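Local coordinates for protein probable glucarate dehydratase (Mycobacterium smegmatis str. MC2 155, PDB 3VDG) that probably dehydrates glucarate or a related acid sugar, as a metal-dependent member of the enolase superfamily, at residues E225-R233 with K256-L265; P168-K176 with F210-F220. All blocks are in the same frame, centred on the assembly; numbering follows the deposited sequence.

Contact 1. Residues E225-R233 with K256-L265; sequences EMAAVEALR and KVAAGLEGVL
Met226 reaches across the gap between helix 225-233 and the end of helix 256-260, laying its side chain against Val257, Gly260 and Leu261. The chain runs straight out to the sulfur and then bends (chi3 74°), which drops CE onto the backbone: CE of Met226 lies 3.7 Å from CA of Gly260, where no side chain intervenes. Further back, CG of Met226 touches two neighbouring methyl groups on the side it faces, CG1 of Val257 and CD1 of Leu261, each 4.1 Å away.

One turn on, Val229 does its work with a single branch. Its CG1, anti to the backbone N (chi1 171°), meets CG1 of Val264 at 3.8 Å and CD2 of Leu265 at 4.0 Å, and also touches CD2 of Leu261. Arg233 closes the far end with its chain folded at chi2 and chi3. NH2 of Arg233 gives a weak, bent bond to O of Val264 (3.2 Å), while NE donates to a water in the guanidinium plane that in turn donates to O of Gly263. The firmer hold on this guanidinium lies elsewhere, from NH1 to O of His239.

The short helix axes run nearly parallel, 21° apart and 11.2 Å at closest approach. Beneath them lies strand 241-244, with Leu241 against Val229, Arg233 and Val264, and Leu243 against Leu261; helix 194-208 packs on Ala227, Ala231 and Leu232.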
loop_
_atom_site.group_PDB
_atom_site.type_symbol
_atom_site.label_atom_id
_atom_site.label_comp_id
_atom_site.label_asym_id
_atom_site.label_seq_id
_atom_site.Cartn_x
_atom_site.Cartn_y
_atom_site.Cartn_z
ATOM N N GLU A 225 -10.214 -36.678 -8.997
ATOM C CA GLU A 225 -10.477 -35.222 -8.931
ATOM C C GLU A 225 -10.281 -34.566 -10.314
ATOM O O GLU A 225 -11.032 -33.657 -10.693
ATOM C CB GLU A 225 -9.644 -34.561 -7.809
ATOM C CG GLU A 225 -9.922 -35.236 -6.465
ATOM C CD GLU A 225 -9.400 -34.481 -5.248
ATOM O OE1 GLU A 225 -8.354 -33.795 -5.348
ATOM O OE2 GLU A 225 -10.034 -34.623 -4.171
ATOM N N MET A 226 -9.302 -35.047 -11.085
ATOM C CA MET A 226 -9.150 -34.596 -12.471
ATOM C C MET A 226 -10.396 -34.949 -13.289
ATOM O O MET A 226 -10.838 -34.178 -14.132
ATOM C CB MET A 226 -7.903 -35.216 -13.115
ATOM C CG MET A 226 -6.600 -34.783 -12.458
ATOM S SD MET A 226 -5.150 -35.738 -12.959
ATOM C CE MET A 226 -4.857 -35.123 -14.609
ATOM N N ALA A 227 -10.963 -36.120 -13.028
ATOM C CA ALA A 227 -12.179 -36.517 -13.696
ATOM C C ALA A 227 -13.332 -35.580 -13.357
ATOM O O ALA A 227 -14.123 -35.252 -14.233
ATOM C CB ALA A 227 -12.538 -37.961 -13.370
ATOM N N ALA A 228 -13.435 -35.137 -12.100
ATOM C CA ALA A 228 -14.479 -34.182 -11.760
ATOM C C ALA A 228 -14.206 -32.865 -12.475
ATOM O O ALA A 228 -15.126 -32.225 -12.988
ATOM C CB ALA A 228 -14.580 -33.968 -10.249
ATOM N N VAL A 229 -12.938 -32.460 -12.513
ATOM C CA VAL A 229 -12.604 -31.218 -13.200
ATOM C C VAL A 229 -13.025 -31.284 -14.681
ATOM O O VAL A 229 -13.675 -30.365 -15.198
ATOM C CB VAL A 229 -11.127 -30.822 -13.025
ATOM C CG1 VAL A 229 -10.800 -29.651 -13.937
ATOM C CG2 VAL A 229 -10.870 -30.418 -11.567
ATOM N N GLU A 230 -12.675 -32.374 -15.358
ATOM C CA GLU A 230 -13.030 -32.521 -16.774
ATOM C C GLU A 230 -14.538 -32.587 -17.000
ATOM O O GLU A 230 -15.034 -32.076 -18.004
ATOM C CB GLU A 230 -12.352 -33.742 -17.400
ATOM C CG GLU A 230 -10.958 -33.983 -16.873
ATOM C CD GLU A 230 -9.923 -34.045 -17.970
ATOM O OE1 GLU A 230 -10.021 -33.237 -18.919
ATOM O OE2 GLU A 230 -9.000 -34.882 -17.863
ATOM N N ALA A 231 -15.270 -33.195 -16.073
ATOM C CA ALA A 231 -16.725 -33.216 -16.170
ATOM C C ALA A 231 -17.294 -31.814 -16.027
ATOM O O ALA A 231 -18.269 -31.450 -16.703
ATOM C CB ALA A 231 -17.333 -34.140 -15.124
ATOM N N LEU A 232 -16.707 -31.027 -15.131
ATOM C CA LEU A 232 -17.135 -29.641 -14.981
ATOM C C LEU A 232 -16.889 -28.897 -16.280
ATOM O O LEU A 232 -17.742 -28.130 -16.723
ATOM C CB LEU A 232 -16.406 -28.946 -13.818
ATOM C CG LEU A 232 -16.879 -29.431 -12.447
ATOM C CD1 LEU A 232 -15.886 -29.041 -11.357
ATOM C CD2 LEU A 232 -18.270 -28.885 -12.134
ATOM N N ARG A 233 -15.718 -29.107 -16.882
ATOM C CA ARG A 233 -15.388 -28.425 -18.128
ATOM C C ARG A 233 -16.422 -28.801 -19.200
ATOM O O ARG A 233 -16.872 -27.950 -19.982
ATOM C CB ARG A 233 -13.968 -28.784 -18.591
ATOM C CG ARG A 233 -13.558 -28.300 -19.983
ATOM C CD ARG A 233 -13.856 -26.828 -20.262
ATOM N NE ARG A 233 -12.911 -25.897 -19.626
ATOM C CZ ARG A 233 -13.262 -24.936 -18.771
ATOM N NH1 ARG A 233 -14.539 -24.765 -18.448
ATOM N NH2 ARG A 233 -12.337 -24.142 -18.237
ATOM N N LYS A 256 2.231 -34.089 -12.540
ATOM C CA LYS A 256 1.387 -34.935 -13.388
ATOM C C LYS A 256 -0.035 -34.393 -13.503
ATOM O O LYS A 256 -0.645 -34.417 -14.579
ATOM C CB LYS A 256 1.355 -36.375 -12.858
ATOM C CG LYS A 256 2.674 -37.102 -13.057
ATOM C CD LYS A 256 2.727 -38.382 -12.237
ATOM C CE LYS A 256 4.129 -38.964 -12.224
ATOM N NZ LYS A 256 4.222 -40.073 -11.239
ATOM N N VAL A 257 -0.579 -33.933 -12.384
ATOM C CA VAL A 257 -1.916 -33.352 -12.404
ATOM C C VAL A 257 -1.925 -32.119 -13.310
ATOM O O VAL A 257 -2.803 -31.969 -14.164
ATOM C CB VAL A 257 -2.404 -32.961 -10.988
ATOM C CG1 VAL A 257 -3.748 -32.235 -11.075
ATOM C CG2 VAL A 257 -2.532 -34.212 -10.121
ATOM N N ALA A 258 -0.939 -31.241 -13.125
ATOM C CA ALA A 258 -0.857 -30.019 -13.932
ATOM C C ALA A 258 -0.742 -30.331 -15.433
ATOM O O ALA A 258 -1.421 -29.711 -16.270
ATOM C CB ALA A 258 0.296 -29.137 -13.461
ATOM N N ALA A 259 0.104 -31.295 -15.777
ATOM C CA ALA A 259 0.275 -31.666 -17.184
ATOM C C ALA A 259 -1.036 -32.195 -17.724
ATOM O O ALA A 259 -1.459 -31.826 -18.814
ATOM C CB ALA A 259 1.387 -32.699 -17.354
ATOM N N GLY A 260 -1.708 -33.027 -16.935
ATOM C CA GLY A 260 -2.972 -33.600 -17.343
ATOM C C GLY A 260 -4.094 -32.594 -17.445
ATOM O O GLY A 260 -5.063 -32.824 -18.147
ATOM N N LEU A 261 -3.988 -31.474 -16.739
ATOM C CA LEU A 261 -5.045 -30.463 -16.814
ATOM C C LEU A 261 -4.613 -29.218 -17.606
ATOM O O LEU A 261 -5.245 -28.152 -17.513
ATOM C CB LEU A 261 -5.542 -30.086 -15.409
ATOM C CG LEU A 261 -6.283 -31.187 -14.637
ATOM C CD1 LEU A 261 -6.607 -30.715 -13.222
ATOM C CD2 LEU A 261 -7.541 -31.630 -15.373
ATOM N N GLU A 262 -3.541 -29.351 -18.382
ATOM C CA GLU A 262 -3.101 -28.254 -19.227
ATOM C C GLU A 262 -4.294 -27.724 -20.023
ATOM O O GLU A 262 -5.057 -28.498 -20.587
ATOM C CB GLU A 262 -1.989 -28.704 -20.180
ATOM C CG GLU A 262 -1.600 -27.623 -21.180
ATOM C CD GLU A 262 -0.257 -27.874 -21.842
ATOM O OE1 GLU A 262 0.288 -28.980 -21.683
ATOM O OE2 GLU A 262 0.264 -26.959 -22.514
ATOM N N GLY A 263 -4.472 -26.408 -20.037
ATOM C CA GLY A 263 -5.535 -25.781 -20.822
ATOM C C GLY A 263 -6.923 -25.877 -20.216
ATOM O O GLY A 263 -7.888 -25.385 -20.789
ATOM N N VAL A 264 -7.035 -26.510 -19.052
ATOM C CA VAL A 264 -8.330 -26.657 -18.401
ATOM C C VAL A 264 -8.489 -25.724 -17.184
ATOM O O VAL A 264 -9.574 -25.166 -16.961
ATOM C CB VAL A 264 -8.573 -28.120 -17.955
ATOM C CG1 VAL A 264 -9.961 -28.267 -17.359
ATOM C CG2 VAL A 264 -8.416 -29.079 -19.131
ATOM N N LEU A 265 -7.417 -25.552 -16.404
ATOM C CA LEU A 265 -7.480 -24.735 -15.174
ATOM C C LEU A 265 -7.039 -23.306 -15.394
ATOM O O LEU A 265 -6.060 -23.050 -16.070
ATOM C CB LEU A 265 -6.596 -25.321 -14.072
ATOM C CG LEU A 265 -6.964 -26.688 -13.507
ATOM C CD1 LEU A 265 -5.929 -27.076 -12.454
ATOM C CD2 LEU A 265 -8.368 -26.693 -12.916
HETATM O O HOH W 1 -10.828 -26.652 -21.103
#

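Contact 2. Residues P168-K176 with F210-F220; sequences PFSAYLFYK and FSAIKLKGGVF
Strands 171-174 and 213-216 run parallel, 4.8 Å apart at their closest, as the neighbouring strands of a beta-alpha-beta unit in the barrel of this enolase-type fold. Four backbone bonds alternate between them: N of Ala171 to O of Ala212, N of Lys214 to O of Ala171, N of Leu173 to O of Lys214, and N of Lys216 to O of Leu173. Just past these bonds, a water joins N of Tyr175 to O of Lys216.

Tyr172, Phe174, Lys214 and Lys216 share one face of the sheet. The extended Lys214 chain runs alongside Tyr172, its CD 4.0 Å from the ring centroid in a CH-pi contact; CE1 of Phe174 lies over the rim of the opposite face. CB of Lys216 makes a similar contact over the Phe174 ring. Both ammonium groups head for the metal site: Lys214 NZ forms salt bridges with Asp370 and with the sodium ligand Glu269, and Lys216 NZ bonds to Asp244, another ligand.

On the other face, CD1 of Leu173 presses tightly on CG2 of Ile213 at 3.5 Å. Phe210 lays its ring over the peptide of Ser170, and beyond the strands the edge of Phe220 meets the face of Tyr175, planes at 69°. Lys216, bent at chi2 (98°) and chi3, brings its NZ back to donate to OH of Tyr172 at 2.9 Å.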
loop_
_atom_site.group_PDB
_atom_site.type_symbol
_atom_site.label_atom_id
_atom_site.label_comp_id
_atom_site.label_asym_id
_atom_site.label_seq_id
_atom_site.Cartn_x
_atom_site.Cartn_y
_atom_site.Cartn_z
ATOM N N PRO A 168 -17.332 -10.062 -8.941
ATOM C CA PRO A 168 -17.663 -11.441 -9.317
ATOM C C PRO A 168 -17.084 -12.456 -8.333
ATOM O O PRO A 168 -15.963 -12.280 -7.847
ATOM C CB PRO A 168 -17.022 -11.590 -10.712
ATOM C CG PRO A 168 -15.921 -10.591 -10.730
ATOM C CD PRO A 168 -16.396 -9.430 -9.887
ATOM N N PHE A 169 -17.865 -13.489 -8.028
ATOM C CA PHE A 169 -17.449 -14.547 -7.129
ATOM C C PHE A 169 -17.498 -15.890 -7.852
ATOM O O PHE A 169 -18.145 -16.029 -8.902
ATOM C CB PHE A 169 -18.347 -14.604 -5.903
ATOM C CG PHE A 169 -18.123 -13.476 -4.939
ATOM C CD1 PHE A 169 -17.333 -13.654 -3.804
ATOM C CD2 PHE A 169 -18.700 -12.231 -5.167
ATOM C CE1 PHE A 169 -17.113 -12.604 -2.910
ATOM C CE2 PHE A 169 -18.493 -11.184 -4.277
ATOM C CZ PHE A 169 -17.696 -11.368 -3.153
ATOM N N SER A 170 -16.813 -16.877 -7.285
ATOM C CA SER A 170 -16.814 -18.227 -7.863
ATOM C C SER A 170 -17.775 -19.148 -7.117
ATOM O O SER A 170 -18.183 -18.860 -5.991
ATOM C CB SER A 170 -15.409 -18.821 -7.829
ATOM O OG SER A 170 -14.949 -18.893 -6.495
ATOM N N ALA A 171 -18.147 -20.247 -7.772
ATOM C CA ALA A 171 -18.903 -21.335 -7.155
ATOM C C ALA A 171 -17.871 -22.215 -6.434
ATOM O O ALA A 171 -16.967 -22.760 -7.072
ATOM C CB ALA A 171 -19.579 -22.150 -8.260
ATOM N N TYR A 172 -17.992 -22.342 -5.116
ATOM C CA TYR A 172 -17.007 -23.071 -4.322
ATOM C C TYR A 172 -17.555 -24.482 -4.043
ATOM O O TYR A 172 -18.346 -24.667 -3.129
ATOM C CB TYR A 172 -16.762 -22.320 -3.000
ATOM C CG TYR A 172 -15.427 -22.618 -2.333
ATOM C CD1 TYR A 172 -14.774 -23.834 -2.537
ATOM C CD2 TYR A 172 -14.831 -21.687 -1.482
ATOM C CE1 TYR A 172 -13.560 -24.113 -1.926
ATOM C CE2 TYR A 172 -13.611 -21.958 -0.867
ATOM C CZ TYR A 172 -12.985 -23.170 -1.088
ATOM O OH TYR A 172 -11.779 -23.442 -0.485
ATOM N N LEU A 173 -17.153 -25.457 -4.866
ATOM C CA LEU A 173 -17.654 -26.836 -4.800
ATOM C C LEU A 173 -16.832 -27.710 -3.829
ATOM O O LEU A 173 -15.615 -27.562 -3.736
ATOM C CB LEU A 173 -17.589 -27.471 -6.211
ATOM C CG LEU A 173 -18.217 -26.671 -7.358
ATOM C CD1 LEU A 173 -18.251 -27.471 -8.662
ATOM C CD2 LEU A 173 -19.627 -26.199 -6.997
ATOM N N PHE A 174 -17.515 -28.622 -3.133
ATOM C CA PHE A 174 -16.880 -29.542 -2.193
ATOM C C PHE A 174 -17.460 -30.946 -2.389
ATOM O O PHE A 174 -18.659 -31.115 -2.582
ATOM C CB PHE A 174 -17.239 -29.165 -0.757
ATOM C CG PHE A 174 -16.515 -27.953 -0.225
ATOM C CD1 PHE A 174 -16.966 -26.669 -0.524
ATOM C CD2 PHE A 174 -15.429 -28.103 0.621
ATOM C CE1 PHE A 174 -16.326 -25.558 -0.007
ATOM C CE2 PHE A 174 -14.778 -26.991 1.152
ATOM C CZ PHE A 174 -15.235 -25.713 0.831
ATOM N N TYR A 175 -16.611 -31.954 -2.314
ATOM C CA TYR A 175 -17.113 -33.295 -2.009
ATOM C C TYR A 175 -17.768 -33.199 -0.633
ATOM O O TYR A 175 -17.259 -32.486 0.247
ATOM C CB TYR A 175 -15.927 -34.269 -1.972
ATOM C CG TYR A 175 -15.278 -34.437 -3.331
ATOM C CD1 TYR A 175 -15.914 -35.156 -4.341
ATOM C CD2 TYR A 175 -14.062 -33.837 -3.621
ATOM C CE1 TYR A 175 -15.329 -35.311 -5.594
ATOM C CE2 TYR A 175 -13.464 -33.986 -4.861
ATOM C CZ TYR A 175 -14.103 -34.729 -5.844
ATOM O OH TYR A 175 -13.510 -34.892 -7.076
ATOM N N LYS A 176 -18.896 -33.884 -0.432
ATOM C CA LYS A 176 -19.591 -33.817 0.849
ATOM C C LYS A 176 -20.421 -35.081 1.088
ATOM O O LYS A 176 -20.921 -35.690 0.138
ATOM C CB LYS A 176 -20.523 -32.576 0.916
ATOM C CG LYS A 176 -21.661 -32.592 -0.100
ATOM C CD LYS A 176 -22.505 -31.308 -0.103
ATOM C CE LYS A 176 -23.266 -31.111 1.195
ATOM N NZ LYS A 176 -24.190 -32.250 1.491
ATOM N N PHE A 210 -22.801 -17.788 -10.630
ATOM C CA PHE A 210 -21.334 -17.731 -10.635
ATOM C C PHE A 210 -20.778 -18.062 -12.015
ATOM O O PHE A 210 -21.242 -18.986 -12.665
ATOM C CB PHE A 210 -20.741 -18.692 -9.596
ATOM C CG PHE A 210 -21.165 -18.414 -8.188
ATOM C CD1 PHE A 210 -20.980 -17.156 -7.622
ATOM C CD2 PHE A 210 -21.702 -19.431 -7.396
ATOM C CE1 PHE A 210 -21.352 -16.908 -6.309
ATOM C CE2 PHE A 210 -22.076 -19.189 -6.090
ATOM C CZ PHE A 210 -21.902 -17.927 -5.538
ATOM N N SER A 211 -19.758 -17.323 -12.435
ATOM C CA SER A 211 -19.138 -17.437 -13.757
ATOM C C SER A 211 -17.805 -18.175 -13.736
ATOM O O SER A 211 -17.176 -18.322 -14.781
ATOM C CB SER A 211 -18.845 -16.037 -14.300
ATOM O OG SER A 211 -17.797 -15.439 -13.541
ATOM N N ALA A 212 -17.340 -18.544 -12.542
ATOM C CA ALA A 212 -16.055 -19.263 -12.362
ATOM C C ALA A 212 -16.303 -20.333 -11.304
ATOM O O ALA A 212 -17.202 -20.186 -10.466
ATOM C CB ALA A 212 -14.937 -18.325 -11.925
ATOM N N ILE A 213 -15.533 -21.415 -11.342
ATOM C CA ILE A 213 -15.847 -22.554 -10.486
ATOM C C ILE A 213 -14.574 -23.066 -9.825
ATOM O O ILE A 213 -13.527 -23.204 -10.472
ATOM C CB ILE A 213 -16.458 -23.714 -11.306
ATOM C CG1 ILE A 213 -17.730 -23.268 -12.043
ATOM C CG2 ILE A 213 -16.757 -24.899 -10.410
ATOM C CD1 ILE A 213 -18.304 -24.342 -12.961
ATOM N N LYS A 214 -14.651 -23.341 -8.533
ATOM C CA LYS A 214 -13.494 -23.880 -7.849
ATOM C C LYS A 214 -13.874 -25.203 -7.203
ATOM O O LYS A 214 -14.948 -25.306 -6.631
ATOM C CB LYS A 214 -13.051 -22.912 -6.746
ATOM C CG LYS A 214 -12.035 -23.525 -5.780
ATOM C CD LYS A 214 -11.616 -22.532 -4.695
ATOM C CE LYS A 214 -10.530 -23.119 -3.807
ATOM N NZ LYS A 214 -9.975 -22.104 -2.874
ATOM N N LEU A 215 -12.982 -26.194 -7.261
ATOM C CA LEU A 215 -13.210 -27.471 -6.566
ATOM C C LEU A 215 -12.210 -27.665 -5.410
ATOM O O LEU A 215 -10.985 -27.566 -5.601
ATOM C CB LEU A 215 -13.105 -28.658 -7.548
ATOM C CG LEU A 215 -13.240 -30.073 -6.958
ATOM C CD1 LEU A 215 -14.626 -30.267 -6.371
ATOM C CD2 LEU A 215 -12.940 -31.160 -7.993
ATOM N N LYS A 216 -12.735 -27.938 -4.222
ATOM C CA LYS A 216 -11.908 -28.300 -3.074
ATOM C C LYS A 216 -11.539 -29.782 -3.244
ATOM O O LYS A 216 -12.414 -30.655 -3.189
ATOM C CB LYS A 216 -12.680 -28.108 -1.767
ATOM C CG LYS A 216 -11.874 -28.499 -0.517
ATOM C CD LYS A 216 -11.250 -27.284 0.157
ATOM C CE LYS A 216 -10.297 -26.523 -0.760
ATOM N NZ LYS A 216 -9.667 -25.377 -0.028
ATOM N N GLY A 217 -10.264 -30.037 -3.500
ATOM C CA GLY A 217 -9.766 -31.395 -3.735
ATOM C C GLY A 217 -8.921 -31.871 -2.564
ATOM O O GLY A 217 -9.076 -31.394 -1.439
ATOM N N GLY A 218 -8.015 -32.803 -2.814
ATOM C CA GLY A 218 -7.217 -33.392 -1.732
ATOM C C GLY A 218 -7.997 -34.437 -0.937
ATOM O O GLY A 218 -7.542 -34.898 0.111
ATOM N N VAL A 219 -9.173 -34.802 -1.443
ATOM C CA VAL A 219 -10.077 -35.753 -0.781
ATOM C C VAL A 219 -10.060 -37.143 -1.450
ATOM O O VAL A 219 -10.017 -38.159 -0.766
ATOM C CB VAL A 219 -11.521 -35.206 -0.721
ATOM C CG1 VAL A 219 -12.462 -36.244 -0.123
ATOM C CG2 VAL A 219 -11.574 -33.900 0.101
ATOM N N PHE A 220 -10.116 -37.177 -2.777
ATOM C CA PHE A 220 -10.050 -38.435 -3.525
ATOM C C PHE A 220 -8.769 -38.429 -4.343
ATOM O O PHE A 220 -8.126 -37.386 -4.487
ATOM C CB PHE A 220 -11.278 -38.611 -4.430
ATOM C CG PHE A 220 -12.560 -38.847 -3.674
ATOM C CD1 PHE A 220 -12.894 -40.116 -3.231
ATOM C CD2 PHE A 220 -13.429 -37.798 -3.397
ATOM C CE1 PHE A 220 -14.068 -40.343 -2.515
ATOM C CE2 PHE A 220 -14.611 -38.013 -2.681
ATOM C CZ PHE A 220 -14.932 -39.294 -2.241
HETATM O O HOH W 2 -18.773 -14.932 -11.193
HETATM O O HOH W 3 -14.039 -31.428 -1.061
#

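After the N-terminal antiparallel sheet and the helices that follow it, the chain enters strand 166-174, crosses through helix 194-208 and returns in strand 213-216, so contact 2 closes the first loop. Only then come helix 222-235, strand 241-244 and helix 251-260; contact 1 closes the second loop at the end of that helix and the residues after it. The two loops follow in series, neither nesting nor crossing. Their centres are 13 Å apart, and they meet where the carboxylate of Glu225 takes the N-H groups of Gly218 and Val219, and CB of Ala228 packs on OH of Tyr175. Contact 2 joins barrel strands; contact 1 joins helix 222-235 to the end of helix 251-260 and the loop after it, both packed against strand 241-244.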